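Side-chain contacts in aldose 1-epimerase (PDB 3NRE), which probably interconverts the alpha and beta anomers of aldose sugars: residues 70-75 and 80-85; 61-66 and 111-116; 195-200 and 246-251. All blocks are in the same frame, centred on the assembly; numbering follows the deposited sequence.

Interaction 1 of 3, residues 70-75 and 80-85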
loop_
_atom_site.group_PDB
_atom_site.type_symbol
_atom_site.label_atom_id
_atom_site.label_comp_id
_atom_site.label_asym_id
_atom_site.label_seq_id
_atom_site.Cartn_x
_atom_site.Cartn_y
_atom_site.Cartn_z
ATOM N N TYR A 70 -21.579 12.054 -1.093
ATOM C CA TYR A 70 -21.143 11.085 -2.072
ATOM C C TYR A 70 -21.298 9.702 -1.440
ATOM O O TYR A 70 -21.059 9.547 -0.230
ATOM C CB TYR A 70 -19.673 11.306 -2.425
ATOM C CG TYR A 70 -19.431 12.542 -3.246
ATOM C CD1 TYR A 70 -19.620 12.519 -4.608
ATOM C CD2 TYR A 70 -19.061 13.730 -2.639
ATOM C CE1 TYR A 70 -19.404 13.658 -5.362
ATOM C CE2 TYR A 70 -18.844 14.888 -3.390
ATOM C CZ TYR A 70 -19.018 14.829 -4.737
ATOM O OH TYR A 70 -18.798 15.956 -5.508
ATOM N N GLN A 71 -21.681 8.712 -2.247
ATOM C CA GLN A 71 -21.878 7.342 -1.732
ATOM C C GLN A 71 -21.137 6.339 -2.579
ATOM O O GLN A 71 -21.126 6.426 -3.802
ATOM C CB GLN A 71 -23.351 7.002 -1.593
ATOM C CG GLN A 71 -24.019 8.066 -0.709
ATOM C CD GLN A 71 -25.433 7.753 -0.223
ATOM O OE1 GLN A 71 -26.144 6.928 -0.811
ATOM N NE2 GLN A 71 -25.846 8.434 0.861
ATOM N N LEU A 72 -20.449 5.430 -1.902
ATOM C CA LEU A 72 -19.615 4.425 -2.530
ATOM C C LEU A 72 -20.292 3.075 -2.432
ATOM O O LEU A 72 -21.084 2.838 -1.502
ATOM C CB LEU A 72 -18.278 4.307 -1.770
ATOM C CG LEU A 72 -17.347 5.522 -1.743
ATOM C CD1 LEU A 72 -16.347 5.555 -0.557
ATOM C CD2 LEU A 72 -16.590 5.668 -3.093
ATOM N N GLN A 73 -19.977 2.175 -3.343
ATOM C CA GLN A 73 -20.553 0.822 -3.329
ATOM C C GLN A 73 -19.423 -0.154 -3.154
ATOM O O GLN A 73 -18.332 0.090 -3.664
ATOM C CB GLN A 73 -21.244 0.477 -4.656
ATOM C CG GLN A 73 -22.452 1.330 -4.907
ATOM C CD GLN A 73 -23.168 0.946 -6.196
ATOM O OE1 GLN A 73 -22.650 1.153 -7.308
ATOM N NE2 GLN A 73 -24.355 0.387 -6.057
ATOM N N PRO A 74 -19.691 -1.292 -2.489
ATOM C CA PRO A 74 -18.630 -2.267 -2.295
ATOM C C PRO A 74 -18.014 -2.724 -3.614
ATOM O O PRO A 74 -18.737 -2.823 -4.631
ATOM C CB PRO A 74 -19.320 -3.435 -1.576
ATOM C CG PRO A 74 -20.712 -3.242 -1.763
ATOM C CD PRO A 74 -20.979 -1.779 -1.984
ATOM N N ASN A 75 -16.693 -2.884 -3.608
ATOM C CA ASN A 75 -15.940 -3.243 -4.817
ATOM C C ASN A 75 -15.353 -4.652 -4.782
ATOM O O ASN A 75 -14.919 -5.166 -5.823
ATOM C CB ASN A 75 -14.869 -2.176 -5.178
ATOM C CG ASN A 75 -13.847 -1.930 -4.083
ATOM O OD1 ASN A 75 -14.036 -2.329 -2.944
ATOM N ND2 ASN A 75 -12.739 -1.278 -4.449
ATOM N N ALA A 80 -17.887 -5.412 3.040
ATOM C CA ALA A 80 -19.011 -4.486 2.924
ATOM C C ALA A 80 -18.579 -3.079 2.531
ATOM O O ALA A 80 -19.354 -2.321 1.920
ATOM C CB ALA A 80 -19.857 -4.425 4.225
ATOM N N HIS A 81 -17.349 -2.733 2.868
ATOM C CA HIS A 81 -16.842 -1.415 2.518
ATOM C C HIS A 81 -16.042 -1.432 1.241
ATOM O O HIS A 81 -15.206 -2.307 1.055
ATOM C CB HIS A 81 -15.955 -0.839 3.632
ATOM C CG HIS A 81 -16.744 -0.330 4.784
ATOM N ND1 HIS A 81 -17.207 -1.158 5.789
ATOM C CD2 HIS A 81 -17.260 0.898 5.030
ATOM C CE1 HIS A 81 -17.957 -0.444 6.610
ATOM N NE2 HIS A 81 -17.972 0.810 6.199
ATOM N N TYR A 82 -16.301 -0.426 0.419
ATOM C CA TYR A 82 -15.402 -0.065 -0.672
ATOM C C TYR A 82 -14.009 0.049 -0.083
ATOM O O TYR A 82 -13.815 0.695 0.964
ATOM C CB TYR A 82 -15.858 1.241 -1.280
ATOM C CG TYR A 82 -14.977 1.768 -2.393
ATOM C CD1 TYR A 82 -13.895 2.573 -2.114
ATOM C CD2 TYR A 82 -15.275 1.521 -3.711
ATOM C CE1 TYR A 82 -13.096 3.084 -3.146
ATOM C CE2 TYR A 82 -14.473 2.046 -4.742
ATOM C CZ TYR A 82 -13.420 2.830 -4.435
ATOM O OH TYR A 82 -12.648 3.411 -5.453
ATOM N N LEU A 83 -13.043 -0.614 -0.727
ATOM C CA LEU A 83 -11.706 -0.797 -0.171
ATOM C C LEU A 83 -10.601 -0.442 -1.178
ATOM O O LEU A 83 -10.615 -0.949 -2.277
ATOM C CB LEU A 83 -11.625 -2.276 0.260
ATOM C CG LEU A 83 -10.357 -2.789 0.780
ATOM C CD1 LEU A 83 -9.910 -2.045 2.100
ATOM C CD2 LEU A 83 -10.366 -4.329 1.056
ATOM N N HIS A 84 -9.650 0.420 -0.767
ATOM C CA HIS A 84 -8.353 0.623 -1.472
ATOM C C HIS A 84 -8.485 1.166 -2.877
ATOM O O HIS A 84 -7.533 1.045 -3.657
ATOM C CB HIS A 84 -7.588 -0.703 -1.543
ATOM C CG HIS A 84 -7.111 -1.196 -0.222
ATOM N ND1 HIS A 84 -6.712 -0.350 0.790
ATOM C CD2 HIS A 84 -6.915 -2.453 0.234
ATOM C CE1 HIS A 84 -6.314 -1.068 1.816
ATOM N NE2 HIS A 84 -6.426 -2.352 1.513
ATOM N N GLY A 85 -9.609 1.812 -3.190
ATOM C CA GLY A 85 -9.738 2.406 -4.512
ATOM C C GLY A 85 -10.026 1.394 -5.611
ATOM O O GLY A 85 -10.511 0.300 -5.353
HETATM O O HOH W 1 -15.949 -3.941 -1.035
#
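Both faces of the Tyr82 ring are packed by residues of the 70-75 segment. Leu72 CD2 sits over the middle of one face, 4.2 Å from the ring centroid of Tyr82, in a CH-pi contact almost on the ring normal. The amide of Asn75 stacks on the opposite face, its plane 17° from that of the ring and displaced toward the rim, with Asn75 ND2 3.8 Å from Tyr82 CE2. At the edge, in the ring plane, the backbone O of Gln73 comes within 3.4 Å of Tyr82 CD2.

The Asn75 amide also grips the backbone of Leu83. With CG held between its own backbone N and carbonyl carbon (chi1 59°), it accepts from Leu83 N through OD1 at 3.0 Å and donates from ND2 to Leu83 O at 3.1 Å, the second bond nearly straight and in the amide plane. These two bonds fix the amide's rotation. A leucine in place of Asn75 would probably leave the Leu83 N-H and carbonyl without these mates and the loop freer to shift. Water 1 adds a bridge from Asn75 N to His81 O.

The ring's outer end is held by Asp86, which bonds Tyr82 OH. The chain leaving strand 68-71 turns so that the 80-85 loop runs at about a right angle to it, while Asn61, just ahead of the partner strand 62-65, bonds Ala80 O and Tyr82 N.

Interaction 2 of 3, residues 61-66 and 111-116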
loop_
_atom_site.group_PDB
_atom_site.type_symbol
_atom_site.label_atom_id
_atom_site.label_comp_id
_atom_site.label_asym_id
_atom_site.label_seq_id
_atom_site.Cartn_x
_atom_site.Cartn_y
_atom_site.Cartn_z
ATOM N N ASN A 61 -19.395 3.973 3.839
ATOM C CA ASN A 61 -19.382 4.076 2.365
ATOM C C ASN A 61 -20.024 5.387 1.909
ATOM O O ASN A 61 -20.742 5.436 0.921
ATOM C CB ASN A 61 -20.112 2.899 1.723
ATOM C CG ASN A 61 -19.302 1.633 1.688
ATOM O OD1 ASN A 61 -18.072 1.667 1.547
ATOM N ND2 ASN A 61 -20.003 0.494 1.762
ATOM N N ARG A 62 -19.755 6.445 2.661
ATOM C CA ARG A 62 -20.220 7.783 2.298
ATOM C C ARG A 62 -19.360 8.868 2.913
ATOM O O ARG A 62 -18.617 8.633 3.887
ATOM C CB ARG A 62 -21.708 7.973 2.631
ATOM C CG ARG A 62 -22.175 7.520 4.002
ATOM C CD ARG A 62 -21.685 8.360 5.119
ATOM N NE ARG A 62 -21.933 9.806 4.928
ATOM C CZ ARG A 62 -21.332 10.752 5.642
ATOM N NH1 ARG A 62 -20.545 10.433 6.678
ATOM N NH2 ARG A 62 -21.532 12.020 5.339
ATOM N N PHE A 63 -19.453 10.064 2.348
ATOM C CA PHE A 63 -18.728 11.206 2.851
ATOM C C PHE A 63 -19.312 12.476 2.245
ATOM O O PHE A 63 -19.995 12.422 1.250
ATOM C CB PHE A 63 -17.195 11.072 2.583
ATOM C CG PHE A 63 -16.801 11.121 1.137
ATOM C CD1 PHE A 63 -16.749 9.980 0.364
ATOM C CD2 PHE A 63 -16.444 12.345 0.547
ATOM C CE1 PHE A 63 -16.375 10.037 -0.964
ATOM C CE2 PHE A 63 -16.070 12.395 -0.792
ATOM C CZ PHE A 63 -16.050 11.243 -1.543
ATOM N N VAL A 64 -19.062 13.582 2.913
ATOM C CA VAL A 64 -19.461 14.899 2.423
ATOM C C VAL A 64 -18.200 15.610 1.976
ATOM O O VAL A 64 -17.203 15.627 2.691
ATOM C CB VAL A 64 -20.103 15.746 3.500
ATOM C CG1 VAL A 64 -20.430 17.147 2.909
ATOM C CG2 VAL A 64 -21.380 15.113 4.022
ATOM N N TRP A 65 -18.250 16.190 0.792
ATOM C CA TRP A 65 -17.157 17.039 0.310
ATOM C C TRP A 65 -17.724 18.295 -0.327
ATOM O O TRP A 65 -18.551 18.223 -1.240
ATOM C CB TRP A 65 -16.270 16.268 -0.658
ATOM C CG TRP A 65 -15.088 17.077 -1.098
ATOM C CD1 TRP A 65 -14.940 17.736 -2.276
ATOM C CD2 TRP A 65 -13.928 17.379 -0.311
ATOM N NE1 TRP A 65 -13.739 18.423 -2.288
ATOM C CE2 TRP A 65 -13.101 18.222 -1.094
ATOM C CE3 TRP A 65 -13.507 17.020 0.976
ATOM C CZ2 TRP A 65 -11.868 18.702 -0.635
ATOM C CZ3 TRP A 65 -12.272 17.507 1.435
ATOM C CH2 TRP A 65 -11.476 18.334 0.635
ATOM N N GLN A 66 -17.268 19.441 0.176
ATOM C CA GLN A 66 -17.723 20.759 -0.291
ATOM C C GLN A 66 -19.253 20.829 -0.397
ATOM O O GLN A 66 -19.828 21.210 -1.429
ATOM C CB GLN A 66 -16.994 21.176 -1.597
ATOM C CG GLN A 66 -15.565 21.733 -1.337
ATOM C CD GLN A 66 -14.652 21.766 -2.577
ATOM O OE1 GLN A 66 -15.110 21.997 -3.696
ATOM N NE2 GLN A 66 -13.352 21.531 -2.368
ATOM N N GLY A 111 -18.214 5.209 -11.023
ATOM C CA GLY A 111 -18.224 5.491 -9.610
ATOM C C GLY A 111 -18.044 6.957 -9.273
ATOM O O GLY A 111 -18.356 7.842 -10.084
ATOM N N VAL A 112 -17.567 7.199 -8.059
ATOM C CA VAL A 112 -17.508 8.543 -7.467
ATOM C C VAL A 112 -16.328 9.345 -8.101
ATOM O O VAL A 112 -16.508 10.490 -8.484
ATOM C CB VAL A 112 -17.369 8.483 -5.946
ATOM C CG1 VAL A 112 -17.011 9.832 -5.360
ATOM C CG2 VAL A 112 -18.651 7.980 -5.338
ATOM N N TYR A 113 -15.152 8.718 -8.178
ATOM C CA TYR A 113 -13.928 9.333 -8.683
ATOM C C TYR A 113 -13.631 8.901 -10.130
ATOM O O TYR A 113 -13.600 7.694 -10.448
ATOM C CB TYR A 113 -12.744 8.918 -7.833
ATOM C CG TYR A 113 -12.654 9.483 -6.434
ATOM C CD1 TYR A 113 -13.462 9.014 -5.407
ATOM C CD2 TYR A 113 -11.703 10.427 -6.116
ATOM C CE1 TYR A 113 -13.313 9.506 -4.104
ATOM C CE2 TYR A 113 -11.559 10.915 -4.861
ATOM C CZ TYR A 113 -12.374 10.442 -3.835
ATOM O OH TYR A 113 -12.204 10.977 -2.582
ATOM N N HIS A 114 -13.406 9.886 -11.008
ATOM C CA HIS A 114 -12.903 9.637 -12.354
ATOM C C HIS A 114 -11.475 10.182 -12.387
ATOM O O HIS A 114 -11.219 11.305 -11.929
ATOM C CB HIS A 114 -13.749 10.356 -13.424
ATOM C CG HIS A 114 -15.130 9.800 -13.577
ATOM N ND1 HIS A 114 -15.959 10.162 -14.620
ATOM C CD2 HIS A 114 -15.826 8.910 -12.832
ATOM C CE1 HIS A 114 -17.110 9.524 -14.499
ATOM N NE2 HIS A 114 -17.054 8.756 -13.425
ATOM N N TYR A 115 -10.548 9.417 -12.966
ATOM C CA TYR A 115 -9.146 9.807 -12.921
ATOM C C TYR A 115 -8.311 8.948 -13.862
ATOM O O TYR A 115 -8.791 7.933 -14.410
ATOM C CB TYR A 115 -8.560 9.697 -11.495
ATOM C CG TYR A 115 -8.733 8.305 -10.946
ATOM C CD1 TYR A 115 -7.786 7.316 -11.223
ATOM C CD2 TYR A 115 -9.872 7.942 -10.220
ATOM C CE1 TYR A 115 -7.949 6.035 -10.757
ATOM C CE2 TYR A 115 -10.044 6.671 -9.769
ATOM C CZ TYR A 115 -9.080 5.724 -10.027
ATOM O OH TYR A 115 -9.214 4.414 -9.633
ATOM N N ARG A 116 -7.095 9.443 -14.102
ATOM C CA ARG A 116 -6.027 8.692 -14.771
ATOM C C ARG A 116 -4.869 8.572 -13.781
ATOM O O ARG A 116 -4.541 9.514 -13.064
ATOM C CB ARG A 116 -5.590 9.421 -16.048
ATOM C CG ARG A 116 -4.416 8.845 -16.827
ATOM C CD ARG A 116 -4.113 9.723 -18.090
ATOM N NE ARG A 116 -2.959 9.234 -18.859
ATOM C CZ ARG A 116 -3.011 8.538 -20.002
ATOM N NH1 ARG A 116 -4.169 8.202 -20.563
ATOM N NH2 ARG A 116 -1.878 8.188 -20.618
#
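Phe63 reaches across to Val112 and Tyr113 chiefly with the para carbon CZ. That carbon lies 4.2 Å from Val112 CG1, and it is 4.1 Å from Tyr113 CE1 and 4.0 Å from Tyr113 OH, so the end of the phenylalanine ring touches a methyl on one residue and the phenol end of the next. The two aromatic side chains cross at a slant.

The torsions account for the meeting. In Phe63, CG lies between the backbone N and the carbonyl carbon (chi1 67°), the bond from CA to CB already heads for the other segment, and the ring's CZ end meets it. Tyr113 starts out less directly: its CG is anti to the carbonyl carbon (chi1 -71°), and this turn brings the hydroxyl end close to Phe63. Of the two Val112 methyls, CG1 is the one that touches.

Phe63 belongs to the two-stranded hairpin 62-65/68-71, whereas Val112 and Tyr113 lie in the turn joining strands 101-109 and 114-123 of the large antiparallel sheet. The contact is a small one that joins the hairpin to the turn at the end of a sheet in the beta-sandwich fold of the galactose mutarotase family.

Although buried, Tyr113 OH is provided for by hydrogen bonds with Pro143 O and His263 NE2. The His263 ring also meets Phe63 edge-to-face, and Phe144 packs edge-to-face with Tyr113.

Interaction 3 of 3, residues 195-200 and 246-251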
loop_
_atom_site.group_PDB
_atom_site.type_symbol
_atom_site.label_atom_id
_atom_site.label_comp_id
_atom_site.label_asym_id
_atom_site.label_seq_id
_atom_site.Cartn_x
_atom_site.Cartn_y
_atom_site.Cartn_z
ATOM N N LEU A 195 6.981 -8.884 14.917
ATOM C CA LEU A 195 5.550 -8.850 14.652
ATOM C C LEU A 195 4.867 -9.756 15.666
ATOM O O LEU A 195 5.340 -10.852 15.943
ATOM C CB LEU A 195 5.198 -9.337 13.241
ATOM C CG LEU A 195 5.384 -8.404 12.031
ATOM C CD1 LEU A 195 4.578 -7.092 12.109
ATOM C CD2 LEU A 195 6.916 -8.139 11.790
ATOM N N PRO A 196 3.712 -9.314 16.212
ATOM C CA PRO A 196 2.891 -10.221 17.002
ATOM C C PRO A 196 2.502 -11.458 16.194
ATOM O O PRO A 196 2.276 -11.351 14.987
ATOM C CB PRO A 196 1.612 -9.397 17.266
ATOM C CG PRO A 196 1.987 -7.959 17.013
ATOM C CD PRO A 196 3.163 -7.953 16.100
ATOM N N ARG A 197 2.379 -12.597 16.865
ATOM C CA ARG A 197 1.929 -13.843 16.247
ATOM C C ARG A 197 0.442 -14.035 16.499
ATOM O O ARG A 197 0.015 -15.008 17.137
ATOM C CB ARG A 197 2.733 -15.040 16.801
ATOM C CG ARG A 197 4.131 -15.147 16.185
ATOM C CD ARG A 197 4.035 -14.874 14.699
ATOM N NE ARG A 197 5.288 -15.043 13.954
ATOM C CZ ARG A 197 6.215 -14.098 13.796
ATOM N NH1 ARG A 197 6.080 -12.904 14.365
ATOM N NH2 ARG A 197 7.297 -14.353 13.084
ATOM N N GLN A 198 -0.338 -13.099 15.974
ATOM C CA GLN A 198 -1.786 -13.065 16.100
ATOM C C GLN A 198 -2.277 -11.997 15.123
ATOM O O GLN A 198 -1.491 -11.192 14.614
ATOM C CB GLN A 198 -2.221 -12.689 17.522
ATOM C CG GLN A 198 -1.680 -11.344 17.992
ATOM C CD GLN A 198 -2.017 -11.104 19.449
ATOM O OE1 GLN A 198 -1.164 -11.262 20.324
ATOM N NE2 GLN A 198 -3.270 -10.774 19.726
ATOM N N TRP A 199 -3.588 -11.996 14.905
ATOM C CA TRP A 199 -4.230 -11.044 14.009
ATOM C C TRP A 199 -3.806 -9.639 14.379
ATOM O O TRP A 199 -3.912 -9.251 15.542
ATOM C CB TRP A 199 -5.745 -11.131 14.150
ATOM C CG TRP A 199 -6.513 -10.158 13.316
ATOM C CD1 TRP A 199 -7.025 -8.949 13.727
ATOM C CD2 TRP A 199 -6.879 -10.313 11.943
ATOM N NE1 TRP A 199 -7.646 -8.332 12.676
ATOM C CE2 TRP A 199 -7.596 -9.151 11.572
ATOM C CE3 TRP A 199 -6.662 -11.304 10.992
ATOM C CZ2 TRP A 199 -8.100 -8.964 10.278
ATOM C CZ3 TRP A 199 -7.156 -11.122 9.712
ATOM C CH2 TRP A 199 -7.874 -9.965 9.367
ATOM N N VAL A 200 -3.314 -8.905 13.407
ATOM C CA VAL A 200 -3.096 -7.466 13.531
ATOM C C VAL A 200 -3.710 -6.749 12.326
ATOM O O VAL A 200 -3.446 -7.098 11.199
ATOM C CB VAL A 200 -1.608 -7.114 13.542
ATOM C CG1 VAL A 200 -1.413 -5.575 13.514
ATOM C CG2 VAL A 200 -0.879 -7.736 14.730
ATOM N N TYR A 246 -2.688 -20.118 6.317
ATOM C CA TYR A 246 -1.770 -19.090 6.833
ATOM C C TYR A 246 -0.907 -19.567 7.982
ATOM O O TYR A 246 -1.413 -20.022 9.011
ATOM C CB TYR A 246 -2.519 -17.809 7.217
ATOM C CG TYR A 246 -1.636 -16.665 7.652
ATOM C CD1 TYR A 246 -0.866 -15.954 6.743
ATOM C CD2 TYR A 246 -1.587 -16.268 8.980
ATOM C CE1 TYR A 246 -0.064 -14.918 7.147
ATOM C CE2 TYR A 246 -0.781 -15.184 9.391
ATOM C CZ TYR A 246 -0.023 -14.542 8.489
ATOM O OH TYR A 246 0.741 -13.474 8.888
ATOM N N ALA A 247 0.412 -19.432 7.804
ATOM C CA ALA A 247 1.385 -19.966 8.750
ATOM C C ALA A 247 2.329 -18.884 9.237
ATOM O O ALA A 247 3.470 -19.177 9.574
ATOM C CB ALA A 247 2.181 -21.080 8.085
ATOM N N PHE A 248 1.861 -17.633 9.245
ATOM C CA PHE A 248 2.675 -16.487 9.676
ATOM C C PHE A 248 3.900 -16.375 8.765
ATOM O O PHE A 248 5.011 -16.159 9.232
ATOM C CB PHE A 248 3.100 -16.628 11.163
ATOM C CG PHE A 248 1.949 -16.535 12.132
ATOM C CD1 PHE A 248 1.306 -15.340 12.343
ATOM C CD2 PHE A 248 1.520 -17.663 12.837
ATOM C CE1 PHE A 248 0.235 -15.245 13.218
ATOM C CE2 PHE A 248 0.439 -17.588 13.720
ATOM C CZ PHE A 248 -0.202 -16.376 13.917
ATOM N N ASP A 249 3.678 -16.518 7.466
ATOM C CA ASP A 249 4.747 -16.529 6.475
ATOM C C ASP A 249 4.870 -15.172 5.774
ATOM O O ASP A 249 5.792 -14.981 4.977
ATOM C CB ASP A 249 4.507 -17.656 5.440
ATOM C CG ASP A 249 3.071 -17.686 4.928
ATOM O OD1 ASP A 249 2.083 -17.869 5.731
ATOM O OD2 ASP A 249 2.916 -17.539 3.690
ATOM N N PHE A 250 3.918 -14.257 6.022
ATOM C CA PHE A 250 4.002 -12.863 5.566
ATOM C C PHE A 250 3.292 -11.894 6.474
ATOM O O PHE A 250 2.500 -12.252 7.312
ATOM C CB PHE A 250 3.434 -12.648 4.141
ATOM C CG PHE A 250 1.906 -12.796 4.063
ATOM C CD1 PHE A 250 1.062 -11.729 4.378
ATOM C CD2 PHE A 250 1.344 -14.036 3.797
ATOM C CE1 PHE A 250 -0.374 -11.900 4.338
ATOM C CE2 PHE A 250 -0.078 -14.177 3.747
ATOM C CZ PHE A 250 -0.874 -13.118 4.039
ATOM N N PHE A 251 3.618 -10.640 6.278
ATOM C CA PHE A 251 2.927 -9.510 6.935
ATOM C C PHE A 251 2.970 -8.348 5.980
ATOM O O PHE A 251 3.705 -8.365 5.024
ATOM C CB PHE A 251 3.591 -9.082 8.255
ATOM C CG PHE A 251 4.873 -8.332 8.072
ATOM C CD1 PHE A 251 6.058 -9.025 7.800
ATOM C CD2 PHE A 251 4.908 -6.928 8.150
ATOM C CE1 PHE A 251 7.267 -8.335 7.614
ATOM C CE2 PHE A 251 6.096 -6.238 7.973
ATOM C CZ PHE A 251 7.290 -6.950 7.704
HETATM O O HOH W 2 6.872 -16.714 11.002
#
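Two aromatic faces on the 246-251 side receive aliphatic carbons from the 195-200 loop. Leu195 CD2 stands 4.0 Å from the centroid of the Phe251 ring, only 4° off its normal, while Leu195 CD1 reaches Phe251 CD2, also at 4.0 Å. Arg197 CD takes the other ring, lying 3.9 Å from the Phe248 centroid and displaced toward the rim, so both are CH-pi contacts. The far end of the Phe248 ring runs up against the loop backbone, its CE1 3.5 Å from Gln198 N.

Arg197 reaches this position by a bend at chi2 (-42°), in the conformer described here, one of two modelled. Its chain slides past Phe248 in the opposite direction, and the guanidinium is inclined by 33° to the ring. In this conformer, water 2 probably bridges Arg197 NH2 and Phe248 O, 2.6 Å from the latter.

In the fold, this ties the loop between strands 193-194 and 200-205 to the start of strand 250-256. Strand 193-194 is an edge strand of the nine-stranded sheet, while 200-205 and 250-256 run in the other large sheet of the sandwich, so the contact lies where the chain passes from one large sheet to the other.

Further out, the turn carrying Phe248 is braced from within. Tyr246 OH donates to Phe250 O at 2.7 Å, and its ring has Phe248 N over the centre of one face. Asp249 OD1 accepts from Ala247 N at 3.1 Å. Around the Leu195-Phe251 pair, Ile160 touches both side chains, and Phe152 meets the Phe251 ring.

How the interactions relate
Interactions 1 and 2 are neighbours, their centres about 10 Å apart, and they share the hairpin 62-65/68-71: Leu72 N lies 2.8 Å from Asn61 O, a probable backbone hydrogen bond between them. Along the chain, interaction 1 falls within the span bridged by interaction 2; interaction 1 shapes the loop after the hairpin, and interaction 2 joins the hairpin to a turn of the nine-stranded sheet. Interaction 3 comes later in sequence and stands apart, its centre about 26 Å from that of interaction 1 and about 33 Å from that of interaction 2, on the opposite side of the chain's centre from the latter. The loop after the hairpin and the large sheets are thus touched at two well-separated places.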